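Local atomic coordinates of alpha-L-rhamnosidase (Streptomyces avermitilis, PDB entry 3W5M), a protein that hydrolyses terminal non-reducing alpha-L-rhamnose residues from alpha-L-rhamnosides, including citrus flavonoids and gum arabic, and binds L-rhamnose through a calcium-dependent carbohydrate-binding module. Residues I616-P628 against T650-W664. Numbering follows the deposited sequence.
Sequences ITWGQRGNFLSVP and TAAYTMESARFLTKW
Ser626 O accepts two hydrogen bonds, one from Lys663 NZ at 3.0 Å and one from a water at 2.8 Å. The lysine nitrogen sits above the carbonyl plane, 44° out of it. The Lys663 chain bends at chi2 (-91°), which turns its end toward this carbonyl. The same ammonium has a salt bridge to Asp667 and a hydrogen bond to Trp347 O. The water also donates to Phe660 O and lies over the centre of the Phe660 ring. Phe624 and Phe660 form an offset stack, with planes at 18° and centroids 4.6 Å apart. Phe660 CD2 lies over one face of the Phe624 ring, toward its rim. The opposite face is covered by Gln620 CG. Ser626 N meets the Phe660 ring at its edge. The contact lies in the (alpha/alpha)6-barrel domain of this family 78 glycoside hydrolase. It packs the end of helix 607-622 and the loop after it against helices 641-654 and 658-671. That loop runs on toward Asp630, which binds rhamnose. Pro628 stands edge-on over one face of the Trp664 indole, meeting it with CG and CD. Pro628 CG is 3.6 Å from the centroid of the Trp664 five-membered ring, a CH-pi contact. Trp664 NE1 forms a hydrogen bond with Ala682 O. Met655 SD approaches the Phe624 ring obliquely, a Met-aromatic contact at 5.4 Å from the centroid. The straight Gln620 chain and the Met655 side chain lie alongside each other, pointing opposite ways, with Gln620 CD 3.7 Å from Met655 SD. Farther back along helix 607-622, Thr617 CG2 meets Thr654 CG2 at 3.9 Å, while Ile616 CG2 touches Thr650 CG2.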
ATOM      1  N   ILE A 616       7.759   5.499 -13.282  1.00 21.63           N
ATOM      2  CA  ILE A 616       8.364   4.860 -12.109  1.00 21.68           C
ATOM      3  C   ILE A 616       7.866   5.474 -10.779  1.00 19.84           C
ATOM      4  O   ILE A 616       7.475   4.735  -9.885  1.00 20.29           O
ATOM      5  CB  ILE A 616       9.911   4.914 -12.174  1.00 21.32           C
ATOM      6  CG1 ILE A 616      10.394   4.019 -13.322  1.00 23.37           C
ATOM      7  CG2 ILE A 616      10.530   4.434 -10.857  1.00 22.07           C
ATOM      8  CD1 ILE A 616      11.824   4.292 -13.745  1.00 22.87           C
ATOM      9  N   THR A 617       7.924   6.793 -10.670  1.00 20.83           N
ATOM     10  CA  THR A 617       7.546   7.502  -9.430  1.00 20.73           C
ATOM     11  C   THR A 617       6.056   7.393  -9.205  1.00 21.43           C
ATOM     12  O   THR A 617       5.601   7.375  -8.059  1.00 20.53           O
ATOM     13  CB  THR A 617       7.995   8.976  -9.378  1.00 21.45           C
ATOM     14  OG1 THR A 617       7.263   9.772 -10.331  1.00 22.48           O
ATOM     15  CG2 THR A 617       9.522   9.106  -9.645  1.00 22.67           C
ATOM     16  N   TRP A 618       5.282   7.303 -10.288  1.00 18.61           N
ATOM     17  CA  TRP A 618       3.837   7.093 -10.125  1.00 19.75           C
ATOM     18  C   TRP A 618       3.501   5.645  -9.740  1.00 19.73           C
ATOM     19  O   TRP A 618       2.606   5.423  -8.941  1.00 20.08           O
ATOM     20  CB  TRP A 618       3.046   7.596 -11.359  1.00 18.71           C
ATOM     21  CG  TRP A 618       2.817   9.078 -11.368  1.00 19.25           C
ATOM     22  CD1 TRP A 618       3.578  10.021 -11.973  1.00 18.58           C
ATOM     23  CD2 TRP A 618       1.769   9.785 -10.678  1.00 18.71           C
ATOM     24  NE1 TRP A 618       3.069  11.276 -11.720  1.00 21.77           N
ATOM     25  CE2 TRP A 618       1.952  11.157 -10.937  1.00 19.22           C
ATOM     26  CE3 TRP A 618       0.692   9.376  -9.866  1.00 19.49           C
ATOM     27  CZ2 TRP A 618       1.085  12.158 -10.426  1.00 20.05           C
ATOM     28  CZ3 TRP A 618      -0.168  10.360  -9.346  1.00 19.08           C
ATOM     29  CH2 TRP A 618       0.040  11.738  -9.637  1.00 19.80           C
ATOM     30  N   GLY A 619       4.187   4.649 -10.323  1.00 17.55           N
ATOM     31  CA  GLY A 619       3.999   3.268  -9.931  1.00 18.14           C
ATOM     32  C   GLY A 619       4.416   3.057  -8.481  1.00 17.89           C
ATOM     33  O   GLY A 619       3.762   2.315  -7.737  1.00 18.37           O
ATOM     34  N   GLN A 620       5.483   3.735  -8.054  1.00 18.75           N
ATOM     35  CA  GLN A 620       5.929   3.570  -6.672  1.00 18.41           C
ATOM     36  C   GLN A 620       4.888   4.184  -5.726  1.00 18.15           C
ATOM     37  O   GLN A 620       4.403   3.534  -4.796  1.00 17.67           O
ATOM     38  CB  GLN A 620       7.265   4.253  -6.438  1.00 18.75           C
ATOM     39  CG  GLN A 620       7.728   4.186  -4.986  1.00 20.42           C
ATOM     40  CD  GLN A 620       9.056   4.883  -4.766  1.00 22.71           C
ATOM     41  OE1 GLN A 620       9.676   4.775  -3.691  1.00 23.38           O
ATOM     42  NE2 GLN A 620       9.479   5.639  -5.753  1.00 24.82           N
ATOM     43  N   ARG A 621       4.535   5.422  -5.975  1.00 18.84           N
ATOM     44  CA  ARG A 621       3.644   6.105  -5.021  1.00 19.97           C
ATOM     45  C   ARG A 621       2.270   5.447  -4.955  1.00 19.54           C
ATOM     46  O   ARG A 621       1.640   5.400  -3.883  1.00 19.48           O
ATOM     47  CB  ARG A 621       3.573   7.608  -5.301  1.00 21.28           C
ATOM     48  CG  ARG A 621       2.582   8.030  -6.370  1.00 21.37           C
ATOM     49  CD  ARG A 621       2.705   9.519  -6.606  1.00 20.89           C
ATOM     50  NE  ARG A 621       3.798   9.826  -7.535  1.00 23.01           N
ATOM     51  CZ  ARG A 621       4.121  11.052  -7.954  1.00 23.34           C
ATOM     52  NH1 ARG A 621       3.461  12.123  -7.509  1.00 23.90           N
ATOM     53  NH2 ARG A 621       5.116  11.218  -8.828  1.00 23.40           N
ATOM     54  N   GLY A 622       1.809   4.910  -6.078  1.00 17.92           N
ATOM     55  CA  GLY A 622       0.505   4.254  -6.109  1.00 18.33           C
ATOM     56  C   GLY A 622       0.450   3.009  -5.239  1.00 20.86           C
ATOM     57  O   GLY A 622      -0.612   2.595  -4.753  1.00 21.05           O
ATOM     58  N   ASN A 623       1.613   2.393  -5.050  1.00 18.84           N
ATOM     59  CA  ASN A 623       1.670   1.162  -4.284  1.00 19.30           C
ATOM     60  C   ASN A 623       2.352   1.297  -2.926  1.00 19.78           C
ATOM     61  O   ASN A 623       2.750   0.277  -2.310  1.00 22.08           O
ATOM     62  CB  ASN A 623       2.425   0.125  -5.115  1.00 19.52           C
ATOM     63  CG  ASN A 623       1.571  -0.437  -6.222  1.00 20.39           C
ATOM     64  OD1 ASN A 623       0.670  -1.227  -5.965  1.00 20.75           O
ATOM     65  ND2 ASN A 623       1.825  -0.004  -7.455  1.00 21.64           N
ATOM     66  N   PHE A 624       2.548   2.530  -2.474  1.00 19.55           N
ATOM     67  CA  PHE A 624       3.162   2.761  -1.165  1.00 18.69           C
ATOM     68  C   PHE A 624       2.062   3.348  -0.262  1.00 18.63           C
ATOM     69  O   PHE A 624       2.149   4.483   0.175  1.00 19.66           O
ATOM     70  CB  PHE A 624       4.362   3.698  -1.293  1.00 19.25           C
ATOM     71  CG  PHE A 624       5.689   2.985  -1.445  1.00 21.26           C
ATOM     72  CD1 PHE A 624       5.784   1.790  -2.162  1.00 20.77           C
ATOM     73  CD2 PHE A 624       6.859   3.534  -0.885  1.00 21.40           C
ATOM     74  CE1 PHE A 624       7.015   1.141  -2.310  1.00 22.73           C
ATOM     75  CE2 PHE A 624       8.075   2.890  -1.028  1.00 22.57           C
ATOM     76  CZ  PHE A 624       8.156   1.702  -1.747  1.00 22.70           C
ATOM     77  N   LEU A 625       1.023   2.554  -0.006  1.00 18.98           N
ATOM     78  CA  LEU A 625      -0.099   2.906   0.881  1.00 20.41           C
ATOM     79  C   LEU A 625      -0.179   1.881   2.007  1.00 19.03           C
ATOM     80  O   LEU A 625      -0.698   0.785   1.816  1.00 20.74           O
ATOM     81  CB  LEU A 625      -1.433   2.901   0.127  1.00 22.71           C
ATOM     82  CG  LEU A 625      -1.978   4.147  -0.532  1.00 24.33           C
ATOM     83  CD1 LEU A 625      -1.265   4.296  -1.893  1.00 25.56           C
ATOM     84  CD2 LEU A 625      -3.495   4.004  -0.729  1.00 23.25           C
ATOM     85  N   SER A 626       0.327   2.259   3.172  1.00 18.71           N
ATOM     86  CA  SER A 626       0.444   1.394   4.381  1.00 18.47           C
ATOM     87  C   SER A 626       1.404   0.179   4.243  1.00 18.10           C
ATOM     88  O   SER A 626       2.250  -0.065   5.130  1.00 18.40           O
ATOM     89  CB  SER A 626      -0.937   0.924   4.873  1.00 19.02           C
ATOM     90  OG  SER A 626      -0.801   0.213   6.093  1.00 22.12           O
ATOM     91  N   VAL A 627       1.275  -0.574   3.156  1.00 18.71           N
ATOM     92  CA  VAL A 627       2.251  -1.662   2.855  1.00 17.93           C
ATOM     93  C   VAL A 627       2.667  -1.526   1.396  1.00 18.51           C
ATOM     94  O   VAL A 627       1.905  -0.957   0.591  1.00 18.17           O
ATOM     95  CB  VAL A 627       1.676  -3.074   3.126  1.00 18.85           C
ATOM     96  CG1 VAL A 627       1.214  -3.243   4.590  1.00 21.16           C
ATOM     97  CG2 VAL A 627       0.567  -3.427   2.161  1.00 20.75           C
ATOM     98  N   PRO A 628       3.872  -2.011   1.034  1.00 19.24           N
ATOM     99  CA  PRO A 628       4.293  -1.968  -0.366  1.00 19.22           C
ATOM    100  C   PRO A 628       3.500  -3.040  -1.174  1.00 20.28           C
ATOM    101  O   PRO A 628       3.703  -4.247  -0.996  1.00 18.63           O
ATOM    102  CB  PRO A 628       5.790  -2.269  -0.289  1.00 18.49           C
ATOM    103  CG  PRO A 628       5.942  -3.132   0.935  1.00 19.73           C
ATOM    104  CD  PRO A 628       4.862  -2.683   1.897  1.00 19.69           C
ATOM    105  N   THR A 650      15.476   0.843  -6.375  1.00 19.32           N
ATOM    106  CA  THR A 650      14.936   1.962  -7.129  1.00 19.57           C
ATOM    107  C   THR A 650      14.080   2.861  -6.196  1.00 19.41           C
ATOM    108  O   THR A 650      14.214   4.079  -6.214  1.00 19.76           O
ATOM    109  CB  THR A 650      14.104   1.446  -8.322  1.00 19.65           C
ATOM    110  OG1 THR A 650      14.969   0.759  -9.230  1.00 23.86           O
ATOM    111  CG2 THR A 650      13.442   2.599  -9.083  1.00 19.20           C
ATOM    112  N   ALA A 651      13.209   2.241  -5.411  1.00 20.84           N
ATOM    113  CA  ALA A 651      12.321   2.935  -4.458  1.00 20.55           C
ATOM    114  C   ALA A 651      13.103   3.841  -3.528  1.00 20.70           C
ATOM    115  O   ALA A 651      12.662   4.951  -3.228  1.00 20.01           O
ATOM    116  CB  ALA A 651      11.542   1.919  -3.629  1.00 19.39           C
ATOM    117  N   ALA A 652      14.272   3.369  -3.081  1.00 20.43           N
ATOM    118  CA  ALA A 652      15.121   4.155  -2.172  1.00 22.01           C
ATOM    119  C   ALA A 652      15.856   5.334  -2.822  1.00 23.97           C
ATOM    120  O   ALA A 652      16.440   6.165  -2.103  1.00 24.33           O
ATOM    121  CB  ALA A 652      16.112   3.254  -1.439  1.00 22.81           C
ATOM    122  N   TYR A 653      15.863   5.416  -4.162  1.00 21.61           N
ATOM    123  CA  TYR A 653      16.270   6.650  -4.819  1.00 20.91           C
ATOM    124  C   TYR A 653      15.112   7.654  -4.827  1.00 21.67           C
ATOM    125  O   TYR A 653      15.285   8.837  -4.492  1.00 19.37           O
ATOM    126  CB  TYR A 653      16.677   6.380  -6.273  1.00 21.45           C
ATOM    127  CG  TYR A 653      18.110   5.929  -6.544  1.00 21.69           C
ATOM    128  CD1 TYR A 653      19.157   6.859  -6.639  1.00 24.80           C
ATOM    129  CD2 TYR A 653      18.398   4.607  -6.797  1.00 22.63           C
ATOM    130  CE1 TYR A 653      20.470   6.451  -6.934  1.00 23.90           C
ATOM    131  CE2 TYR A 653      19.705   4.192  -7.098  1.00 22.93           C
ATOM    132  CZ  TYR A 653      20.729   5.123  -7.171  1.00 23.91           C
ATOM    133  OH  TYR A 653      22.028   4.700  -7.488  1.00 26.45           O
ATOM    134  N   THR A 654      13.931   7.192  -5.218  1.00 22.71           N
ATOM    135  CA  THR A 654      12.893   8.136  -5.624  1.00 21.88           C
ATOM    136  C   THR A 654      12.022   8.701  -4.500  1.00 20.76           C
ATOM    137  O   THR A 654      11.529   9.804  -4.640  1.00 23.06           O
ATOM    138  CB  THR A 654      12.035   7.573  -6.742  1.00 24.31           C
ATOM    139  OG1 THR A 654      11.859   6.188  -6.488  1.00 26.98           O
ATOM    140  CG2 THR A 654      12.769   7.731  -8.097  1.00 24.40           C
ATOM    141  N   MET A 655      11.846   7.966  -3.401  1.00 20.65           N
ATOM    142  CA  MET A 655      11.180   8.523  -2.206  1.00 19.75           C
ATOM    143  C   MET A 655      11.976   8.119  -0.981  1.00 21.11           C
ATOM    144  O   MET A 655      12.711   7.119  -1.008  1.00 18.83           O
ATOM    145  CB  MET A 655       9.778   7.952  -2.038  1.00 20.91           C
ATOM    146  CG  MET A 655       8.828   8.285  -3.161  1.00 21.70           C
ATOM    147  SD  MET A 655       7.198   7.530  -2.970  1.00 26.80           S
ATOM    148  CE  MET A 655       6.441   8.507  -1.653  1.00 27.00           C
ATOM    149  N   GLU A 656      11.859   8.909   0.077  1.00 20.34           N
ATOM    150  CA  GLU A 656      12.377   8.483   1.369  1.00 22.12           C
ATOM    151  C   GLU A 656      11.581   7.236   1.772  1.00 21.18           C
ATOM    152  O   GLU A 656      10.407   7.308   2.109  1.00 22.14           O
ATOM    153  CB  GLU A 656      12.284   9.592   2.416  1.00 23.83           C
ATOM    154  CG  GLU A 656      12.862   9.165   3.778  1.00 22.90           C
ATOM    155  CD  GLU A 656      11.816   8.598   4.734  1.00 26.44           C
ATOM    156  OE1 GLU A 656      10.888   9.347   5.115  1.00 24.16           O
ATOM    157  OE2 GLU A 656      11.908   7.397   5.134  1.00 26.73           O
ATOM    158  N   SER A 657      12.230   6.077   1.680  1.00 18.88           N
ATOM    159  CA  SER A 657      11.561   4.794   1.843  1.00 18.75           C
ATOM    160  C   SER A 657      11.988   4.089   3.125  1.00 19.16           C
ATOM    161  O   SER A 657      11.505   2.991   3.415  1.00 17.21           O
ATOM    162  CB  SER A 657      11.833   3.885   0.615  1.00 20.71           C
ATOM    163  OG  SER A 657      11.269   4.469  -0.561  1.00 21.08           O
ATOM    164  N   ALA A 658      12.829   4.747   3.940  1.00 18.66           N
ATOM    165  CA  ALA A 658      13.322   4.112   5.167  1.00 18.57           C
ATOM    166  C   ALA A 658      12.234   3.817   6.186  1.00 16.95           C
ATOM    167  O   ALA A 658      12.128   2.703   6.669  1.00 18.20           O
ATOM    168  CB  ALA A 658      14.424   4.946   5.798  1.00 19.80           C
ATOM    169  N   ARG A 659      11.426   4.810   6.557  1.00 17.02           N
ATOM    170  CA  ARG A 659      10.408   4.531   7.547  1.00 16.53           C
ATOM    171  C   ARG A 659       9.399   3.504   6.981  1.00 17.15           C
ATOM    172  O   ARG A 659       8.938   2.610   7.708  1.00 16.71           O
ATOM    173  CB  ARG A 659       9.667   5.815   7.921  1.00 15.37           C
ATOM    174  CG  ARG A 659      10.503   6.835   8.717  1.00 15.69           C
ATOM    175  CD  ARG A 659       9.654   8.097   8.950  1.00 16.04           C
ATOM    176  NE  ARG A 659       9.417   8.759   7.664  1.00 17.71           N
ATOM    177  CZ  ARG A 659       8.299   9.435   7.351  1.00 18.24           C
ATOM    178  NH1 ARG A 659       7.308   9.561   8.221  1.00 17.65           N
ATOM    179  NH2 ARG A 659       8.179   9.970   6.135  1.00 19.66           N
ATOM    180  N   PHE A 660       9.057   3.643   5.691  1.00 16.88           N
ATOM    181  CA  PHE A 660       8.007   2.804   5.088  1.00 16.41           C
ATOM    182  C   PHE A 660       8.445   1.340   5.052  1.00 17.27           C
ATOM    183  O   PHE A 660       7.702   0.459   5.476  1.00 15.37           O
ATOM    184  CB  PHE A 660       7.661   3.272   3.661  1.00 17.09           C
ATOM    185  CG  PHE A 660       6.365   2.686   3.121  1.00 17.77           C
ATOM    186  CD1 PHE A 660       5.110   3.113   3.620  1.00 17.45           C
ATOM    187  CD2 PHE A 660       6.394   1.720   2.123  1.00 18.47           C
ATOM    188  CE1 PHE A 660       3.920   2.578   3.117  1.00 17.68           C
ATOM    189  CE2 PHE A 660       5.214   1.175   1.617  1.00 18.24           C
ATOM    190  CZ  PHE A 660       3.973   1.612   2.114  1.00 18.24           C
ATOM    191  N   LEU A 661       9.652   1.098   4.557  1.00 17.25           N
ATOM    192  CA  LEU A 661      10.138  -0.289   4.465  1.00 17.32           C
ATOM    193  C   LEU A 661      10.639  -0.850   5.788  1.00 17.36           C
ATOM    194  O   LEU A 661      10.543  -2.047   5.997  1.00 17.75           O
ATOM    195  CB  LEU A 661      11.154  -0.469   3.318  1.00 17.87           C
ATOM    196  CG  LEU A 661      10.496  -0.085   1.993  1.00 18.42           C
ATOM    197  CD1 LEU A 661      11.592  -0.086   0.939  1.00 19.14           C
ATOM    198  CD2 LEU A 661       9.329  -1.004   1.615  1.00 18.73           C
ATOM    199  N   THR A 662      11.142   0.001   6.683  1.00 17.52           N
ATOM    200  CA  THR A 662      11.375  -0.408   8.092  1.00 18.97           C
ATOM    201  C   THR A 662      10.119  -0.988   8.710  1.00 18.73           C
ATOM    202  O   THR A 662      10.145  -2.068   9.293  1.00 17.56           O
ATOM    203  CB  THR A 662      11.940   0.743   8.971  1.00 17.88           C
ATOM    204  OG1 THR A 662      13.188   1.175   8.427  1.00 20.98           O
ATOM    205  CG2 THR A 662      12.161   0.287  10.425  1.00 21.11           C
ATOM    206  N   LYS A 663       9.006  -0.263   8.585  1.00 18.50           N
ATOM    207  CA  LYS A 663       7.726  -0.726   9.063  1.00 18.09           C
ATOM    208  C   LYS A 663       7.352  -2.056   8.391  1.00 17.93           C
ATOM    209  O   LYS A 663       6.944  -3.007   9.069  1.00 17.94           O
ATOM    210  CB  LYS A 663       6.640   0.335   8.768  1.00 17.96           C
ATOM    211  CG  LYS A 663       5.262  -0.040   9.264  1.00 19.68           C
ATOM    212  CD  LYS A 663       4.499  -0.774   8.190  1.00 21.21           C
ATOM    213  CE  LYS A 663       3.064  -1.006   8.597  1.00 19.62           C
ATOM    214  NZ  LYS A 663       2.396  -1.797   7.547  1.00 20.38           N
ATOM    215  N   TRP A 664       7.492  -2.126   7.077  1.00 16.50           N
ATOM    216  CA  TRP A 664       7.091  -3.344   6.365  1.00 17.64           C
ATOM    217  C   TRP A 664       7.952  -4.557   6.804  1.00 16.54           C
ATOM    218  O   TRP A 664       7.447  -5.669   6.911  1.00 16.59           O
ATOM    219  CB  TRP A 664       7.135  -3.193   4.851  1.00 17.04           C
ATOM    220  CG  TRP A 664       6.713  -4.470   4.157  1.00 17.68           C
ATOM    221  CD1 TRP A 664       5.451  -4.986   4.080  1.00 17.51           C
ATOM    222  CD2 TRP A 664       7.577  -5.415   3.511  1.00 18.77           C
ATOM    223  NE1 TRP A 664       5.475  -6.185   3.395  1.00 18.16           N
ATOM    224  CE2 TRP A 664       6.762  -6.461   3.023  1.00 18.43           C
ATOM    225  CE3 TRP A 664       8.952  -5.467   3.290  1.00 19.41           C
ATOM    226  CZ2 TRP A 664       7.283  -7.565   2.338  1.00 19.54           C
ATOM    227  CZ3 TRP A 664       9.478  -6.563   2.574  1.00 19.16           C
ATOM    228  CH2 TRP A 664       8.636  -7.611   2.144  1.00 19.43           C
TER
HETATM  229  O   HOH W   1       5.014  -0.606   4.865  1.00 23.52           O